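Local coordinates for WbbZ protein (Klebsiella pneumoniae subsp. pneumoniae NTUH-K2044, PDB 6X1L) that is of unknown function but probably resembles polysaccharide pyruvyl transferases, enzymes that transfer pyruvyl groups to sugars of cell-surface polysaccharides, at residues D198-N202 against E203-R207; S40-Y43 against D44-R48; F152-L156 against N157-S161; N188-I191 against S192-W195. All coordinates share one frame; numbering follows the deposited sequence.

Contact 1 (D198-N202 against E203-R207); sequences DYWDN and EFLAR
Asn202 reaches forward over the first turn of helix 203-218 and caps it. With CG anti to the backbone N (chi1 -179°), the side chain lies alongside the opening turn, and Asn202 OD1 accepts from Leu205 N at 2.9 Å in a nearly straight bond. That donor stands well above the plane of the amide. The same OD1 takes a second, weak and strongly bent bond from Phe204 N, while Ala206 N donates to Asn202 O at 2.9 Å as the first regular helical bond. The apolar partners lie on the preceding type I turn, Tyr199 to Asn202. Leu205 points back at it, its CD2 lying 3.7 Å from Tyr199 CB, and Trp200 swings its six-membered ring against the helix, with CE3 3.7 Å from Ala206 CA. Alanine is small enough to let the indole lie this close. At the indole edge, in its plane, sits Leu205 O, while Tyr199 CB covers one face. Trp200 NE1 donates to Gly31 O, which helps to set the turn of the indole. A short side chain with an acceptor suits the N-cap because its oxygen can reach Phe204 N and Leu205 N; Glu203 N has no partner in the model. The oriented amide dipole is probably stabilising there.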
# COMPACT_ATOMS: atom_id res chain seq x y z
N ASP A 198 5.75 -3.64 11.58
CA ASP A 198 7.15 -3.99 11.39
C ASP A 198 7.34 -4.68 10.03
O ASP A 198 7.72 -5.85 9.93
CB ASP A 198 7.64 -4.88 12.53
CG ASP A 198 9.16 -4.98 12.58
OD1 ASP A 198 9.84 -4.15 11.94
OD2 ASP A 198 9.67 -5.89 13.27
N TYR A 199 7.07 -3.92 8.97
CA TYR A 199 7.11 -4.44 7.62
C TYR A 199 8.36 -4.04 6.84
O TYR A 199 8.68 -4.69 5.84
CB TYR A 199 5.89 -3.97 6.82
CG TYR A 199 4.57 -4.39 7.41
CD1 TYR A 199 4.16 -5.71 7.35
CD2 TYR A 199 3.72 -3.46 8.00
CE1 TYR A 199 2.94 -6.11 7.89
CE2 TYR A 199 2.50 -3.85 8.54
CZ TYR A 199 2.12 -5.17 8.47
OH TYR A 199 0.91 -5.57 9.00
N TRP A 200 9.07 -3.01 7.28
CA TRP A 200 9.93 -2.26 6.37
C TRP A 200 11.31 -2.87 6.18
O TRP A 200 12.12 -2.29 5.46
CB TRP A 200 10.01 -0.82 6.86
CG TRP A 200 8.62 -0.29 7.11
CD1 TRP A 200 8.13 0.20 8.29
CD2 TRP A 200 7.53 -0.26 6.17
NE1 TRP A 200 6.81 0.56 8.13
CE2 TRP A 200 6.42 0.29 6.84
CE3 TRP A 200 7.40 -0.63 4.83
CZ2 TRP A 200 5.19 0.48 6.21
CZ3 TRP A 200 6.17 -0.44 4.21
CH2 TRP A 200 5.09 0.11 4.90
N ASP A 201 11.58 -4.05 6.75
CA ASP A 201 12.78 -4.79 6.39
C ASP A 201 12.67 -5.47 5.03
O ASP A 201 13.66 -6.04 4.55
CB ASP A 201 13.08 -5.83 7.47
CG ASP A 201 13.41 -5.19 8.81
OD1 ASP A 201 14.38 -4.40 8.88
OD2 ASP A 201 12.70 -5.47 9.80
N ASN A 202 11.50 -5.44 4.40
CA ASN A 202 11.31 -5.92 3.04
C ASN A 202 11.40 -4.71 2.11
O ASN A 202 10.51 -3.86 2.11
CB ASN A 202 9.96 -6.62 2.91
CG ASN A 202 9.71 -7.18 1.51
OD1 ASN A 202 9.99 -6.53 0.51
ND2 ASN A 202 9.17 -8.39 1.46
N GLU A 203 12.47 -4.66 1.31
CA GLU A 203 12.70 -3.48 0.47
C GLU A 203 11.65 -3.33 -0.62
O GLU A 203 11.33 -2.21 -1.03
CB GLU A 203 14.11 -3.52 -0.13
CG GLU A 203 14.36 -4.66 -1.11
CD GLU A 203 14.76 -5.96 -0.43
OE1 GLU A 203 14.65 -6.04 0.81
OE2 GLU A 203 15.18 -6.90 -1.15
N PHE A 204 11.09 -4.44 -1.11
CA PHE A 204 10.05 -4.34 -2.12
C PHE A 204 8.77 -3.77 -1.53
O PHE A 204 8.16 -2.85 -2.09
CB PHE A 204 9.80 -5.71 -2.75
CG PHE A 204 10.92 -6.18 -3.63
CD1 PHE A 204 10.92 -5.88 -4.99
CD2 PHE A 204 11.97 -6.90 -3.10
CE1 PHE A 204 11.95 -6.31 -5.80
CE2 PHE A 204 13.01 -7.33 -3.91
CZ PHE A 204 13.00 -7.03 -5.26
N LEU A 205 8.36 -4.29 -0.37
CA LEU A 205 7.18 -3.77 0.31
C LEU A 205 7.35 -2.30 0.67
O LEU A 205 6.40 -1.51 0.54
CB LEU A 205 6.87 -4.62 1.54
CG LEU A 205 5.66 -4.25 2.40
CD1 LEU A 205 4.44 -3.99 1.53
CD2 LEU A 205 5.39 -5.38 3.39
N ALA A 206 8.55 -1.91 1.12
CA ALA A 206 8.77 -0.50 1.44
C ALA A 206 8.65 0.37 0.20
O ALA A 206 8.01 1.43 0.22
CB ALA A 206 10.14 -0.30 2.11
N ARG A 207 9.28 -0.05 -0.90
CA ARG A 207 9.27 0.79 -2.10
C ARG A 207 7.88 0.85 -2.73
O ARG A 207 7.45 1.90 -3.22
CB ARG A 207 10.31 0.30 -3.10
CG ARG A 207 11.75 0.66 -2.70
CD ARG A 207 12.66 0.69 -3.92
NE ARG A 207 14.04 1.03 -3.59
CZ ARG A 207 15.00 0.13 -3.38
NH1 ARG A 207 14.71 -1.16 -3.47
NH2 ARG A 207 16.23 0.52 -3.10

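Contact 2 (S40-Y43 against D44-R48); sequences SATY and DFFER
Thr42 and Phe46, one helical turn apart, lie side by side and point the same way. The methyl CG2 of Thr42 sits over the face of the Phe46 ring, 4.0 Å from its centroid, in a CH-pi contact. It gets there because CG2 is swung trans to the amide nitrogen, which leaves OG1 (chi1 -56°) turned back to bond Ile38 O. Thr42 O also lies over one face of the Phe46 ring, offset toward its rim, and accepts from Phe46 N at 2.9 Å. Tyr43 CD1 touches the ring more loosely, 4.5 Å from Phe46 CD2. Beneath these side chains run the successive i to i+4 bonds of helix 33-48, among them Asp44 N to Ser40 O at 2.9 Å and Glu47 N to Tyr43 O at 3.1 Å. This helix is the crossover of the beta-alpha-beta unit joining strands 23-27 and 53-55. Further out, Tyr43 OH bonds Trp200 O, while Asp44 meets Arg207 and Lys158 through OD1 and Tyr159 OH through OD2. Threonine thus serves twice, its hydroxyl satisfied within the helix and its methyl given to an aromatic face. The buried Asp44 carboxylate has its polar needs met by two other parts of the chain.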
# COMPACT_ATOMS: atom_id res chain seq x y z
N SER A 40 12.61 2.93 2.24
CA SER A 40 12.84 3.00 0.80
C SER A 40 14.05 3.86 0.48
O SER A 40 14.96 3.44 -0.25
CB SER A 40 11.60 3.56 0.09
OG SER A 40 10.43 2.83 0.44
N ALA A 41 14.09 5.07 1.04
CA ALA A 41 15.21 5.97 0.81
C ALA A 41 16.51 5.42 1.37
O ALA A 41 17.59 5.66 0.80
CB ALA A 41 14.91 7.34 1.42
N THR A 42 16.45 4.69 2.48
CA THR A 42 17.66 4.07 3.01
C THR A 42 18.16 2.97 2.09
O THR A 42 19.38 2.83 1.89
CB THR A 42 17.39 3.51 4.41
OG1 THR A 42 16.89 4.56 5.25
CG2 THR A 42 18.67 2.97 5.03
N TYR A 43 17.25 2.20 1.49
CA TYR A 43 17.69 1.19 0.53
C TYR A 43 18.28 1.84 -0.72
O TYR A 43 19.27 1.36 -1.27
CB TYR A 43 16.52 0.26 0.17
CG TYR A 43 16.04 -0.54 1.36
CD1 TYR A 43 16.94 -1.24 2.15
CD2 TYR A 43 14.70 -0.57 1.71
CE1 TYR A 43 16.52 -1.97 3.25
CE2 TYR A 43 14.26 -1.30 2.81
CZ TYR A 43 15.18 -2.00 3.57
OH TYR A 43 14.75 -2.72 4.67
N ASP A 44 17.68 2.95 -1.17
CA ASP A 44 18.27 3.71 -2.27
C ASP A 44 19.66 4.22 -1.89
O ASP A 44 20.58 4.21 -2.72
CB ASP A 44 17.36 4.88 -2.64
CG ASP A 44 16.01 4.43 -3.17
OD1 ASP A 44 15.83 3.22 -3.37
OD2 ASP A 44 15.13 5.29 -3.38
N PHE A 45 19.83 4.65 -0.65
CA PHE A 45 21.12 5.17 -0.19
C PHE A 45 22.18 4.07 -0.16
O PHE A 45 23.32 4.30 -0.58
CB PHE A 45 20.95 5.81 1.18
CG PHE A 45 22.25 6.18 1.84
CD1 PHE A 45 22.88 7.38 1.53
CD2 PHE A 45 22.85 5.34 2.76
CE1 PHE A 45 24.07 7.73 2.14
CE2 PHE A 45 24.04 5.68 3.36
CZ PHE A 45 24.65 6.88 3.05
N PHE A 46 21.82 2.88 0.33
CA PHE A 46 22.77 1.77 0.35
C PHE A 46 23.20 1.38 -1.06
O PHE A 46 24.39 1.18 -1.32
CB PHE A 46 22.16 0.57 1.06
CG PHE A 46 22.01 0.75 2.54
CD1 PHE A 46 22.80 1.65 3.23
CD2 PHE A 46 21.08 0.00 3.25
CE1 PHE A 46 22.67 1.81 4.60
CE2 PHE A 46 20.94 0.16 4.62
CZ PHE A 46 21.73 1.06 5.29
N GLU A 47 22.24 1.26 -1.98
CA GLU A 47 22.57 0.82 -3.33
C GLU A 47 23.42 1.85 -4.06
O GLU A 47 24.34 1.49 -4.81
CB GLU A 47 21.28 0.54 -4.11
CG GLU A 47 20.46 -0.61 -3.55
CD GLU A 47 19.21 -0.89 -4.38
OE1 GLU A 47 18.31 -1.61 -3.88
OE2 GLU A 47 19.13 -0.40 -5.53
N ARG A 48 23.15 3.14 -3.85
CA ARG A 48 23.88 4.17 -4.58
C ARG A 48 25.32 4.31 -4.08
O ARG A 48 26.19 4.75 -4.84
CB ARG A 48 23.15 5.51 -4.47
CG ARG A 48 23.60 6.53 -5.50
CD ARG A 48 24.28 7.71 -4.83
NE ARG A 48 23.35 8.44 -3.98
CZ ARG A 48 23.68 9.50 -3.24
NH1 ARG A 48 24.93 9.95 -3.26
NH2 ARG A 48 22.77 10.11 -2.50

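Contact 3 (F152-L156 against N157-S161); sequences FYLDL and NKYLS
The chain bends at Asp155, the centre of an inverse gamma turn, and then closes a short 3-10 turn in which Lys158 N donates to Asp155 O at 3.3 Å and Tyr159 N to Leu156 O at 3.0 Å. The side chains of Leu154 and Tyr159 cross obliquely: CD1 of Leu154 comes within 3.5 Å of CZ of Tyr159, while CD2 lies over one face of the ring, offset toward the rim. Leu154 CG points opposite its backbone N (chi1 -168°), which brings CG and CD1 against the ring. At the ring's edge Asp155 O approaches Tyr159 CD1 to 3.1 Å, and Leu156 O also lies there, in plane, so two carbonyls face the slightly positive C-H rim. These turns belong to the long loop between strand 144-146 and strand 167-172, which links the two parallel sheets of a fold placed in the GT-B clan. An extended Lys158 crosses the Asp155 side chain at about a right angle, yet Lys158 NZ stays 4.5 Å from Asp155 OD2, beyond a salt bridge, and goes instead to Asp44. Tyr159 OH also bonds Asp44, so a long tyrosine suits a ring that must pack on leucine and still reach a carboxylate on helix 33-48. Leu156 CG meets Leu160 CD2 at 3.8 Å, and Leu156 also packs on helices 203-218 and 228-236.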
# COMPACT_ATOMS: atom_id res chain seq x y z
N PHE A 152 14.85 12.54 2.07
CA PHE A 152 15.38 13.44 1.05
C PHE A 152 16.36 12.73 0.12
O PHE A 152 16.64 13.26 -0.97
CB PHE A 152 16.01 14.67 1.72
CG PHE A 152 15.01 15.51 2.46
CD1 PHE A 152 14.25 16.46 1.79
CD2 PHE A 152 14.78 15.31 3.81
CE1 PHE A 152 13.31 17.22 2.46
CE2 PHE A 152 13.84 16.07 4.49
CZ PHE A 152 13.10 17.03 3.82
N TYR A 153 16.84 11.54 0.49
CA TYR A 153 17.67 10.72 -0.38
C TYR A 153 16.86 9.86 -1.35
O TYR A 153 17.46 9.08 -2.10
CB TYR A 153 18.57 9.79 0.45
CG TYR A 153 19.85 10.43 0.93
CD1 TYR A 153 21.00 10.41 0.15
CD2 TYR A 153 19.92 11.03 2.18
CE1 TYR A 153 22.18 10.98 0.58
CE2 TYR A 153 21.10 11.61 2.63
CZ TYR A 153 22.22 11.58 1.83
OH TYR A 153 23.39 12.15 2.27
N LEU A 154 15.54 9.97 -1.35
CA LEU A 154 14.71 9.10 -2.17
C LEU A 154 15.02 9.30 -3.65
O LEU A 154 15.00 10.43 -4.15
CB LEU A 154 13.23 9.36 -1.89
CG LEU A 154 12.20 8.37 -2.43
CD1 LEU A 154 12.28 7.05 -1.68
CD2 LEU A 154 10.81 8.97 -2.32
N ASP A 155 15.30 8.21 -4.36
CA ASP A 155 15.53 8.24 -5.80
C ASP A 155 14.18 8.36 -6.50
O ASP A 155 13.62 7.40 -7.02
CB ASP A 155 16.29 7.00 -6.25
CG ASP A 155 16.68 7.04 -7.71
OD1 ASP A 155 16.50 8.10 -8.34
OD2 ASP A 155 17.15 6.01 -8.23
N LEU A 156 13.67 9.60 -6.53
CA LEU A 156 12.25 9.85 -6.76
C LEU A 156 11.76 9.32 -8.11
O LEU A 156 10.62 8.88 -8.21
CB LEU A 156 11.98 11.35 -6.65
CG LEU A 156 10.54 11.84 -6.73
CD1 LEU A 156 9.72 11.25 -5.59
CD2 LEU A 156 10.49 13.36 -6.69
N ASN A 157 12.60 9.36 -9.14
CA ASN A 157 12.10 9.11 -10.49
C ASN A 157 11.68 7.66 -10.72
O ASN A 157 10.93 7.39 -11.66
CB ASN A 157 13.14 9.52 -11.52
CG ASN A 157 13.23 11.03 -11.68
OD1 ASN A 157 13.87 11.71 -10.89
ND2 ASN A 157 12.57 11.55 -12.71
N LYS A 158 12.14 6.72 -9.89
CA LYS A 158 11.71 5.34 -10.05
C LYS A 158 10.43 5.03 -9.29
O LYS A 158 9.93 3.90 -9.39
CB LYS A 158 12.82 4.38 -9.61
CG LYS A 158 13.10 4.35 -8.13
CD LYS A 158 14.23 3.37 -7.83
CE LYS A 158 14.56 3.34 -6.35
NZ LYS A 158 15.66 2.39 -6.07
N TYR A 159 9.88 6.00 -8.56
CA TYR A 159 8.60 5.84 -7.87
C TYR A 159 7.45 6.54 -8.57
O TYR A 159 6.29 6.26 -8.24
CB TYR A 159 8.71 6.40 -6.44
CG TYR A 159 9.78 5.75 -5.59
CD1 TYR A 159 11.10 6.19 -5.63
CD2 TYR A 159 9.46 4.70 -4.74
CE1 TYR A 159 12.07 5.60 -4.86
CE2 TYR A 159 10.44 4.10 -3.95
CZ TYR A 159 11.74 4.56 -4.02
OH TYR A 159 12.72 3.97 -3.25
N LEU A 160 7.73 7.43 -9.52
CA LEU A 160 6.70 8.28 -10.10
C LEU A 160 5.82 7.50 -11.08
O LEU A 160 6.30 6.63 -11.80
CB LEU A 160 7.33 9.48 -10.81
CG LEU A 160 8.23 10.37 -9.95
CD1 LEU A 160 8.83 11.50 -10.78
CD2 LEU A 160 7.47 10.93 -8.76
N SER A 161 4.54 7.83 -11.08
CA SER A 161 3.63 7.34 -12.11
C SER A 161 3.49 8.30 -13.28
O SER A 161 3.08 7.87 -14.37
CB SER A 161 2.25 7.07 -11.51
OG SER A 161 1.59 8.28 -11.18

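Contact 4 (N188-I191 against S192-W195); sequences NHDI and SLTW
The backbone passes through an inverse gamma turn centred on Asp190 and folds back at once, Leu193 N donating to Asp190 O at 3.0 Å. Around this turn the Leu193 side chain slants across the Asp190 carboxylate, and OD2 of Asp190 rests 3.3 Å from CD1 of Leu193. A trans first torsion (chi1 -164°) puts the carboxylate there. Its polar needs are met from outside, for OD2 takes a salt bridge from Arg227 and a hydrogen bond from Thr175 N; the aspartate thus ties the turn to two other loops while the leucine side chain lies against it. One residue on, Ile191 O faces Thr194: OG1 of Thr194 lies 3.0 Å from Ile191 O, possibly as its donor, and CG2 of Thr194 is close at 3.2 Å from Ile191 O. Threonine suits the spot because its short hydroxyl can reach back to a carbonyl three residues earlier, while its methyl sits close beside it. The buried Ile191 directs its branched hydrocarbon into the fold, where it packs on Met213 and Phe216 of helix 203-218 and on Val230 of helix 228-236. Trp195 of the second subunit packs on Ile191 and Thr194, so this loop, between strand 167-172 and helix 203-218, touches helices 203-218 and 228-236 as well as the second subunit.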
# COMPACT_ATOMS: atom_id res chain seq x y z
N ASN A 188 -10.77 13.47 4.21
CA ASN A 188 -9.47 13.15 4.78
C ASN A 188 -9.01 11.77 4.32
O ASN A 188 -9.77 10.80 4.38
CB ASN A 188 -9.50 13.20 6.30
CG ASN A 188 -8.11 13.14 6.92
OD1 ASN A 188 -7.18 13.79 6.43
ND2 ASN A 188 -7.96 12.34 7.97
N HIS A 189 -7.75 11.69 3.88
CA HIS A 189 -7.11 10.44 3.50
C HIS A 189 -5.81 10.33 4.29
O HIS A 189 -4.79 10.91 3.90
CB HIS A 189 -6.84 10.39 2.00
CG HIS A 189 -8.08 10.51 1.16
ND1 HIS A 189 -8.73 11.71 0.96
CD2 HIS A 189 -8.77 9.59 0.45
CE1 HIS A 189 -9.77 11.52 0.18
NE2 HIS A 189 -9.82 10.24 -0.15
N ASP A 190 -5.83 9.59 5.40
CA ASP A 190 -4.63 9.39 6.22
C ASP A 190 -3.80 8.27 5.60
O ASP A 190 -3.75 7.14 6.08
CB ASP A 190 -5.00 9.09 7.66
CG ASP A 190 -3.82 9.25 8.61
OD1 ASP A 190 -2.76 9.74 8.16
OD2 ASP A 190 -3.96 8.91 9.80
N ILE A 191 -3.14 8.61 4.49
CA ILE A 191 -2.41 7.61 3.72
C ILE A 191 -1.20 7.07 4.46
O ILE A 191 -0.64 6.04 4.05
CB ILE A 191 -1.98 8.20 2.36
CG1 ILE A 191 -1.11 9.44 2.57
CG2 ILE A 191 -3.22 8.53 1.52
CD1 ILE A 191 -0.50 9.99 1.30
N SER A 192 -0.77 7.73 5.54
CA SER A 192 0.28 7.18 6.37
C SER A 192 -0.17 5.91 7.08
O SER A 192 0.64 5.00 7.29
CB SER A 192 0.75 8.22 7.40
OG SER A 192 1.22 9.38 6.76
N LEU A 193 -1.45 5.82 7.46
CA LEU A 193 -1.96 4.69 8.22
C LEU A 193 -2.40 3.53 7.33
O LEU A 193 -3.22 2.71 7.76
CB LEU A 193 -3.12 5.13 9.11
CG LEU A 193 -2.75 5.85 10.41
CD1 LEU A 193 -3.98 5.99 11.30
CD2 LEU A 193 -1.63 5.13 11.14
N THR A 194 -1.87 3.42 6.11
CA THR A 194 -2.22 2.31 5.23
C THR A 194 -1.52 1.04 5.68
O THR A 194 -2.15 0.14 6.24
CB THR A 194 -1.88 2.66 3.78
OG1 THR A 194 -0.51 3.06 3.69
CG2 THR A 194 -2.78 3.80 3.30
N TRP A 195 -0.22 0.95 5.43
CA TRP A 195 0.60 -0.12 5.99
C TRP A 195 1.23 0.39 7.29
O TRP A 195 1.85 1.46 7.30
CB TRP A 195 1.68 -0.55 5.00
CG TRP A 195 1.13 -1.40 3.89
CD1 TRP A 195 0.57 -0.97 2.73
CD2 TRP A 195 1.08 -2.83 3.85
NE1 TRP A 195 0.17 -2.04 1.97
CE2 TRP A 195 0.48 -3.20 2.63
CE3 TRP A 195 1.50 -3.84 4.73
CZ2 TRP A 195 0.28 -4.53 2.27
CZ3 TRP A 195 1.30 -5.16 4.37
CH2 TRP A 195 0.69 -5.49 3.15

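Contact 2 is the most buried of the four, while contacts 1, 3 and 4 are partly buried turns or caps. Contacts 1, 2 and 3 meet at one polar cluster: Asp44 of contact 2 receives Arg207 from contact 1 and Lys158 and Tyr159 from contact 3, which ties helix 33-48 to helix 203-218 and to the loop 152-161. Contact 4 lies about 24 Å from contact 2 between centres and does not touch it, but it packs on contact 1 through Trp195 and Trp200. Regular helical bonding dominates contact 2, a side-chain cap contact 1, and tight turns contacts 3 and 4. The second subunit reaches contacts 1 and 4 most, and touches contact 3 at Ser161.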